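PDB 2VN2: chromosome replication initiation protein from Geobacillus kaustophilus, which probably takes part in primosome assembly at the start of chromosome replication, its N-terminal domain, the part present here, binding magnesium. Local coordinates for residues 23-27 and 109-113; 28-34 and 74-80. One frame throughout, in Å; residues are numbered along the deposited sequence.

Contact 1: residues 23-27 and 109-113; sequences GHYKQ and HLYTQ. With MG (magnesium ion), chain E.
A magnesium site joins the loop after helix 19-22 to the long C-terminal helix 100-116 of this DnaD N-terminal domain, a fold of the helix-turn-helix class. Two residues of the loop, H24 and Q27, and two of the helix, H109 and Q113, converge on MG. The backbones stay well apart, the nearest CA atoms being those of Q27 and H109 at 8.6 Å, so the metal and the side chains bridge the gap. Residues 25-27 have helical backbone angles without the regular hydrogen bonds, and H24 (chi1 m, phi/psi -147/5) points toward the helix. Along the regular helix 109-113, H109 (chi1 t) comes first: its ring meets that of H24 obliquely, with centroids 5.3 Å apart and planes at 61°. L110 (m, t) lays its CD2 over the face of the H24 ring, 4.2 Å from the centroid, in a CH-pi contact; it also packs against W9 of the second subunit. One turn after H109, with Q113 N hydrogen-bonded to H109 O at 3.0 Å, Q113 extends its amide to the same ion. This i, i+4 spacing gives the helix two ligands on one face. Q27 presents its side-chain amide to the ion from the loop, while the two imidazoles bind it through single nitrogens, H109 NE2 at 2.2 Å and H24 ND1 at 2.3 Å from MG.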
ATOM      1  N   GLY A  23       5.786  -4.210 -12.952  1.00 27.36           N
ATOM      2  CA  GLY A  23       5.686  -4.222 -14.387  1.00 27.56           C
ATOM      3  C   GLY A  23       7.038  -4.339 -15.139  1.00 27.00           C
ATOM      4  O   GLY A  23       7.057  -4.503 -16.378  1.00 28.65           O
ATOM      5  N   HIS A  24       8.157  -4.229 -14.451  1.00 25.39           N
ATOM      6  CA  HIS A  24       9.429  -4.084 -15.136  1.00 25.60           C
ATOM      7  C   HIS A  24      10.595  -4.712 -14.457  1.00 24.68           C
ATOM      8  O   HIS A  24      11.650  -4.520 -14.919  1.00 24.57           O
ATOM      9  CB  HIS A  24       9.794  -2.593 -15.295  1.00 26.21           C
ATOM     10  CG  HIS A  24       8.761  -1.789 -16.051  1.00 27.40           C
ATOM     11  ND1 HIS A  24       8.791  -1.628 -17.434  1.00 30.14           N
ATOM     12  CD2 HIS A  24       7.662  -1.117 -15.617  1.00 27.02           C
ATOM     13  CE1 HIS A  24       7.755  -0.870 -17.807  1.00 30.07           C
ATOM     14  NE2 HIS A  24       7.033  -0.585 -16.729  1.00 29.72           N
ATOM     15  N   TYR A  25      10.427  -5.430 -13.357  1.00 25.40           N
ATOM     16  CA  TYR A  25      11.569  -6.043 -12.699  1.00 26.90           C
ATOM     17  C   TYR A  25      12.284  -7.041 -13.593  1.00 28.37           C
ATOM     18  O   TYR A  25      13.455  -7.172 -13.468  1.00 27.04           O
ATOM     19  CB  TYR A  25      11.186  -6.719 -11.377  1.00 26.78           C
ATOM     20  CG  TYR A  25      10.353  -7.969 -11.556  1.00 26.85           C
ATOM     21  CD1 TYR A  25      10.960  -9.257 -11.700  1.00 25.69           C
ATOM     22  CD2 TYR A  25       8.948  -7.877 -11.613  1.00 27.24           C
ATOM     23  CE1 TYR A  25      10.172 -10.392 -11.931  1.00 26.13           C
ATOM     24  CE2 TYR A  25       8.135  -9.041 -11.769  1.00 28.11           C
ATOM     25  CZ  TYR A  25       8.760 -10.284 -11.935  1.00 28.87           C
ATOM     26  OH  TYR A  25       7.968 -11.375 -12.083  1.00 26.07           O
ATOM     27  N   LYS A  26      11.567  -7.809 -14.423  1.00 31.61           N
ATOM     28  CA  LYS A  26      12.208  -8.791 -15.401  1.00 34.96           C
ATOM     29  C   LYS A  26      13.070  -8.070 -16.414  1.00 35.85           C
ATOM     30  O   LYS A  26      14.240  -8.400 -16.586  1.00 36.09           O
ATOM     31  CB  LYS A  26      11.176  -9.739 -16.107  1.00 37.80           C
ATOM     32  CG  LYS A  26      11.614 -10.312 -17.434  1.00 39.84           C
ATOM     33  CD  LYS A  26      10.422 -10.305 -18.407  1.00 42.60           C
ATOM     34  CE  LYS A  26      10.673 -11.358 -19.547  1.00 46.98           C
ATOM     35  NZ  LYS A  26       9.348 -11.714 -20.404  1.00 48.53           N
ATOM     36  N   GLN A  27      12.501  -7.065 -17.032  1.00 35.62           N
ATOM     37  CA  GLN A  27      13.270  -6.174 -17.861  1.00 37.20           C
ATOM     38  C   GLN A  27      14.467  -5.549 -17.163  1.00 36.08           C
ATOM     39  O   GLN A  27      15.345  -5.072 -17.865  1.00 36.82           O
ATOM     40  CB  GLN A  27      12.383  -5.051 -18.438  1.00 39.97           C
ATOM     41  CG  GLN A  27      11.769  -5.321 -19.833  1.00 45.29           C
ATOM     42  CD  GLN A  27      10.427  -4.434 -20.214  1.00 50.21           C
ATOM     43  OE1 GLN A  27       9.359  -4.440 -19.522  1.00 51.69           O
ATOM     44  NE2 GLN A  27      10.552  -3.661 -21.331  1.00 53.46           N
ATOM     45  N   HIS A 109      15.217   3.204 -17.419  1.00 30.33           N
ATOM     46  CA  HIS A 109      14.371   2.374 -18.265  1.00 32.35           C
ATOM     47  C   HIS A 109      13.065   2.985 -18.666  1.00 31.99           C
ATOM     48  O   HIS A 109      12.745   2.914 -19.816  1.00 33.32           O
ATOM     49  CB  HIS A 109      13.971   1.090 -17.531  1.00 35.92           C
ATOM     50  CG  HIS A 109      13.192   0.169 -18.373  1.00 41.18           C
ATOM     51  ND1 HIS A 109      13.788  -0.730 -19.247  1.00 44.04           N
ATOM     52  CD2 HIS A 109      11.858  -0.000 -18.504  1.00 43.48           C
ATOM     53  CE1 HIS A 109      12.852  -1.409 -19.876  1.00 44.60           C
ATOM     54  NE2 HIS A 109      11.674  -0.990 -19.444  1.00 45.68           N
ATOM     55  N   LEU A 110      12.260   3.484 -17.719  1.00 29.84           N
ATOM     56  CA  LEU A 110      11.014   4.124 -18.039  1.00 29.47           C
ATOM     57  C   LEU A 110      11.186   5.258 -19.011  1.00 29.51           C
ATOM     58  O   LEU A 110      10.298   5.507 -19.825  1.00 26.34           O
ATOM     59  CB  LEU A 110      10.282   4.667 -16.803  1.00 27.57           C
ATOM     60  CG  LEU A 110       9.822   3.637 -15.774  1.00 28.89           C
ATOM     61  CD1 LEU A 110       9.457   4.240 -14.419  1.00 26.50           C
ATOM     62  CD2 LEU A 110       8.658   2.886 -16.293  1.00 28.94           C
ATOM     63  N   TYR A 111      12.257   5.995 -18.826  1.00 29.71           N
ATOM     64  CA  TYR A 111      12.579   7.113 -19.660  1.00 33.12           C
ATOM     65  C   TYR A 111      12.868   6.762 -21.142  1.00 32.23           C
ATOM     66  O   TYR A 111      12.461   7.420 -22.051  1.00 29.79           O
ATOM     67  CB  TYR A 111      13.802   7.816 -19.118  1.00 37.47           C
ATOM     68  CG  TYR A 111      13.557   9.250 -19.281  1.00 44.31           C
ATOM     69  CD1 TYR A 111      12.520   9.833 -18.556  1.00 47.24           C
ATOM     70  CD2 TYR A 111      14.256  10.026 -20.217  1.00 47.67           C
ATOM     71  CE1 TYR A 111      12.184  11.156 -18.678  1.00 51.03           C
ATOM     72  CE2 TYR A 111      13.930  11.393 -20.368  1.00 50.32           C
ATOM     73  CZ  TYR A 111      12.871  11.963 -19.556  1.00 52.16           C
ATOM     74  OH  TYR A 111      12.442  13.346 -19.608  1.00 55.26           O
ATOM     75  N   THR A 112      13.642   5.732 -21.308  1.00 33.82           N
ATOM     76  CA  THR A 112      13.991   5.129 -22.595  1.00 35.98           C
ATOM     77  C   THR A 112      12.787   4.519 -23.260  1.00 35.95           C
ATOM     78  O   THR A 112      12.574   4.809 -24.408  1.00 37.84           O
ATOM     79  CB  THR A 112      15.131   4.099 -22.335  1.00 37.53           C
ATOM     80  OG1 THR A 112      16.274   4.836 -21.889  1.00 35.38           O
ATOM     81  CG2 THR A 112      15.437   3.175 -23.572  1.00 37.83           C
ATOM     82  N   GLN A 113      11.959   3.739 -22.555  1.00 35.42           N
ATOM     83  CA  GLN A 113      10.665   3.273 -23.106  1.00 33.79           C
ATOM     84  C   GLN A 113       9.744   4.429 -23.565  1.00 33.90           C
ATOM     85  O   GLN A 113       9.026   4.264 -24.530  1.00 35.53           O
ATOM     86  CB  GLN A 113       9.945   2.437 -22.028  1.00 33.55           C
ATOM     87  CG  GLN A 113       9.040   1.137 -22.329  1.00 33.34           C
ATOM     88  CD  GLN A 113       9.217  -0.027 -21.184  1.00 34.86           C
ATOM     89  OE1 GLN A 113       8.801   0.032 -19.972  1.00 22.73           O
ATOM     90  NE2 GLN A 113       9.866  -1.112 -21.648  1.00 37.08           N
TER
HETATM   91 MG    MG E1120       9.689  -2.016 -19.516  1.00 35.19          MG

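Contact 2: residues 28-34 and 74-80; sequences LGLGEGE and RLLQKGM
The loop leading into helix 32-45 meets the C-terminal end of helix 65-77 by interlocking side chains, a packing of neighbouring helices in the helix-turn-helix domain. Nearest CA pairs are G29 with K78 (8.4 Å) and E34 with L75 (7.8 Å). K78 (chi1 m) reaches into a hollow between loop and helix start, where its NZ donates to G29 O at 2.9 Å and forms a salt bridge with E34 OE2 at 2.7 Å. G29 takes a positive phi (86/15), at which a CB would press on the carbonyl oxygen of L28, so the turn suits glycine. E34 (m, t) uses its other oxygen, OE1, to accept G31 N at 2.7 Å; since G31 is the N-cap, this is the N3-to-N-cap half of a capping box. Deeper in, L30 (m, t) is the bump: its CD2 fits between L75 CD2 at 3.6 Å and M80 CG at 4.0 Å. M80 (m, m, t) in turn lays its CE against L28, 3.6 Å from L28 O. A Schellman motif turns the chain at G79 (phi 71°), with M80 N hydrogen-bonded to L75 O at 3.0 Å. Beyond the pair, L30 and L75 rest on L38 of helix 32-45, whereas L28 and M80 pack on L102 and K105 of helix 100-116.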
ATOM      1  N   LEU A  28      14.502  -5.446 -15.820  1.00 33.61           N
ATOM      2  CA  LEU A  28      15.708  -4.933 -15.129  1.00 29.96           C
ATOM      3  C   LEU A  28      16.675  -6.064 -14.862  1.00 28.76           C
ATOM      4  O   LEU A  28      17.690  -5.826 -14.294  1.00 29.56           O
ATOM      5  CB  LEU A  28      15.387  -4.267 -13.788  1.00 29.26           C
ATOM      6  CG  LEU A  28      14.632  -2.910 -13.695  1.00 29.97           C
ATOM      7  CD1 LEU A  28      14.204  -2.514 -12.266  1.00 30.75           C
ATOM      8  CD2 LEU A  28      15.450  -1.798 -14.270  1.00 28.88           C
ATOM      9  N   GLY A  29      16.384  -7.308 -15.226  1.00 27.08           N
ATOM     10  CA  GLY A  29      17.298  -8.390 -14.879  1.00 24.81           C
ATOM     11  C   GLY A  29      17.081  -8.975 -13.511  1.00 25.34           C
ATOM     12  O   GLY A  29      17.936  -9.717 -13.011  1.00 26.54           O
ATOM     13  N   LEU A  30      15.933  -8.692 -12.886  1.00 25.86           N
ATOM     14  CA  LEU A  30      15.546  -9.410 -11.623  1.00 25.45           C
ATOM     15  C   LEU A  30      14.715 -10.691 -11.857  1.00 24.78           C
ATOM     16  O   LEU A  30      13.995 -10.826 -12.863  1.00 22.60           O
ATOM     17  CB  LEU A  30      14.856  -8.470 -10.633  1.00 25.33           C
ATOM     18  CG  LEU A  30      15.643  -7.220 -10.345  1.00 29.41           C
ATOM     19  CD1 LEU A  30      14.956  -6.209  -9.493  1.00 28.48           C
ATOM     20  CD2 LEU A  30      16.933  -7.685  -9.636  1.00 29.65           C
ATOM     21  N   GLY A  31      14.829 -11.617 -10.919  1.00 23.70           N
ATOM     22  CA  GLY A  31      13.990 -12.797 -10.855  1.00 24.77           C
ATOM     23  C   GLY A  31      12.871 -12.538  -9.829  1.00 24.69           C
ATOM     24  O   GLY A  31      12.924 -11.553  -9.028  1.00 26.63           O
ATOM     25  N   GLU A  32      11.881 -13.429  -9.828  1.00 21.59           N
ATOM     26  CA  GLU A  32      10.847 -13.405  -8.799  1.00 22.55           C
ATOM     27  C   GLU A  32      11.460 -13.522  -7.424  1.00 22.06           C
ATOM     28  O   GLU A  32      10.962 -12.884  -6.449  1.00 21.95           O
ATOM     29  CB  GLU A  32       9.819 -14.560  -9.048  1.00 20.97           C
ATOM     30  CG  GLU A  32       8.849 -14.294 -10.185  1.00 20.43           C
ATOM     31  CD  GLU A  32       9.514 -14.307 -11.593  1.00 21.43           C
ATOM     32  OE1 GLU A  32      10.441 -15.105 -11.753  1.00 25.24           O
ATOM     33  OE2 GLU A  32       9.073 -13.617 -12.558  1.00 22.17           O
ATOM     34  N   GLY A  33      12.470 -14.414  -7.259  1.00 20.21           N
ATOM     35  CA  GLY A  33      13.057 -14.518  -5.906  1.00 19.03           C
ATOM     36  C   GLY A  33      13.713 -13.258  -5.348  1.00 18.98           C
ATOM     37  O   GLY A  33      13.643 -12.983  -4.129  1.00 20.73           O
ATOM     38  N   GLU A  34      14.384 -12.486  -6.209  1.00 19.44           N
ATOM     39  CA  GLU A  34      14.975 -11.193  -5.893  1.00 20.65           C
ATOM     40  C   GLU A  34      13.892 -10.234  -5.602  1.00 21.44           C
ATOM     41  O   GLU A  34      14.054  -9.426  -4.696  1.00 23.36           O
ATOM     42  CB  GLU A  34      15.854 -10.660  -7.088  1.00 21.20           C
ATOM     43  CG  GLU A  34      17.129 -11.548  -7.294  1.00 25.70           C
ATOM     44  CD  GLU A  34      17.836 -11.258  -8.606  1.00 27.82           C
ATOM     45  OE1 GLU A  34      17.216 -11.387  -9.698  1.00 30.88           O
ATOM     46  OE2 GLU A  34      19.057 -10.943  -8.539  1.00 27.71           O
ATOM     47  N   ARG A  74      24.586 -10.640  -5.197  1.00 30.28           N
ATOM     48  CA  ARG A  74      24.263 -10.434  -6.646  1.00 31.82           C
ATOM     49  C   ARG A  74      23.447  -9.136  -6.889  1.00 30.42           C
ATOM     50  O   ARG A  74      23.649  -8.465  -7.913  1.00 31.06           O
ATOM     51  CB  ARG A  74      23.596 -11.715  -7.292  1.00 33.87           C
ATOM     52  CG  ARG A  74      23.067 -11.558  -8.788  1.00 39.81           C
ATOM     53  CD  ARG A  74      23.624 -12.675  -9.898  1.00 44.49           C
ATOM     54  NE  ARG A  74      23.084 -12.626 -11.328  1.00 48.34           N
ATOM     55  CZ  ARG A  74      22.123 -13.409 -11.882  1.00 47.97           C
ATOM     56  NH1 ARG A  74      21.512 -14.349 -11.172  1.00 48.78           N
ATOM     57  NH2 ARG A  74      21.737 -13.207 -13.149  1.00 46.73           N
ATOM     58  N   LEU A  75      22.545  -8.770  -5.961  1.00 29.10           N
ATOM     59  CA  LEU A  75      21.831  -7.468  -6.074  1.00 29.64           C
ATOM     60  C   LEU A  75      22.808  -6.241  -5.909  1.00 29.57           C
ATOM     61  O   LEU A  75      22.581  -5.211  -6.581  1.00 27.85           O
ATOM     62  CB  LEU A  75      20.703  -7.320  -5.007  1.00 28.01           C
ATOM     63  CG  LEU A  75      19.469  -8.225  -5.251  1.00 29.71           C
ATOM     64  CD1 LEU A  75      18.598  -8.186  -4.002  1.00 26.08           C
ATOM     65  CD2 LEU A  75      18.681  -7.748  -6.473  1.00 28.12           C
ATOM     66  N   LEU A  76      23.771  -6.336  -4.962  1.00 28.49           N
ATOM     67  CA  LEU A  76      24.855  -5.309  -4.756  1.00 31.31           C
ATOM     68  C   LEU A  76      25.628  -5.167  -6.037  1.00 33.33           C
ATOM     69  O   LEU A  76      25.829  -4.036  -6.567  1.00 34.58           O
ATOM     70  CB  LEU A  76      25.854  -5.654  -3.586  1.00 27.72           C
ATOM     71  CG  LEU A  76      25.270  -5.478  -2.178  1.00 28.15           C
ATOM     72  CD1 LEU A  76      25.983  -6.197  -1.068  1.00 27.29           C
ATOM     73  CD2 LEU A  76      24.966  -4.038  -1.788  1.00 25.13           C
ATOM     74  N   GLN A  77      26.010  -6.306  -6.586  1.00 34.11           N
ATOM     75  CA  GLN A  77      26.673  -6.239  -7.906  1.00 36.29           C
ATOM     76  C   GLN A  77      25.894  -5.820  -9.092  1.00 36.07           C
ATOM     77  O   GLN A  77      26.395  -5.043  -9.878  1.00 36.87           O
ATOM     78  CB  GLN A  77      27.624  -7.415  -8.199  1.00 39.01           C
ATOM     79  CG  GLN A  77      27.144  -8.580  -8.907  1.00 42.76           C
ATOM     80  CD  GLN A  77      27.888  -9.833  -8.336  1.00 44.82           C
ATOM     81  OE1 GLN A  77      28.810  -9.701  -7.473  1.00 44.95           O
ATOM     82  NE2 GLN A  77      27.435 -11.041  -8.743  1.00 44.72           N
ATOM     83  N   LYS A  78      24.644  -6.257  -9.249  1.00 35.69           N
ATOM     84  CA  LYS A  78      23.845  -5.645 -10.354  1.00 34.18           C
ATOM     85  C   LYS A  78      23.568  -4.155 -10.101  1.00 32.26           C
ATOM     86  O   LYS A  78      23.051  -3.527 -10.946  1.00 33.59           O
ATOM     87  CB  LYS A  78      22.540  -6.401 -10.616  1.00 34.29           C
ATOM     88  CG  LYS A  78      22.689  -7.865 -11.037  1.00 35.12           C
ATOM     89  CD  LYS A  78      21.481  -8.711 -10.520  1.00 35.20           C
ATOM     90  CE  LYS A  78      20.926  -9.631 -11.576  1.00 35.13           C
ATOM     91  NZ  LYS A  78      19.909 -10.549 -11.034  1.00 34.51           N
ATOM     92  N   GLY A  79      23.868  -3.595  -8.939  1.00 31.51           N
ATOM     93  CA  GLY A  79      23.585  -2.162  -8.660  1.00 29.23           C
ATOM     94  C   GLY A  79      22.100  -1.885  -8.504  1.00 29.71           C
ATOM     95  O   GLY A  79      21.602  -0.750  -8.730  1.00 30.48           O
ATOM     96  N   MET A  80      21.389  -2.888  -8.021  1.00 27.87           N
ATOM     97  CA  MET A  80      19.976  -2.716  -7.517  1.00 27.16           C
ATOM     98  C   MET A  80      19.827  -2.246  -6.111  1.00 26.24           C
ATOM     99  O   MET A  80      18.860  -1.616  -5.776  1.00 28.26           O
ATOM    100  CB  MET A  80      19.150  -3.985  -7.746  1.00 26.69           C
ATOM    101  CG  MET A  80      19.067  -4.369  -9.272  1.00 26.43           C
ATOM    102  SD  MET A  80      18.154  -3.255 -10.285  1.00 21.51           S
ATOM    103  CE  MET A  80      19.083  -3.782 -11.690  1.00 27.12           C
TER

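In the fold
Contact 2 falls within the chain interval spanned by contact 1: 23-27 runs directly into 28-34, then come 74-80 and finally 109-113. Their centres lie 14 Å apart, contact 1 near the surface and contact 2 further inside. Y25 ties them together, its OH probably hydrogen-bonded to E32 OE2 (2.5 Å) and its O to L30 N (3.0 Å). Helix 100-116 serves both, carrying metal ligands at 109-113 and, earlier, L102 and K105 under contact 2. One continuous loop, 23-31, is thus held at its start through magnesium and at its end against helix 65-77. Both contacts also touch the second subunit, placing this loop at the subunit interface.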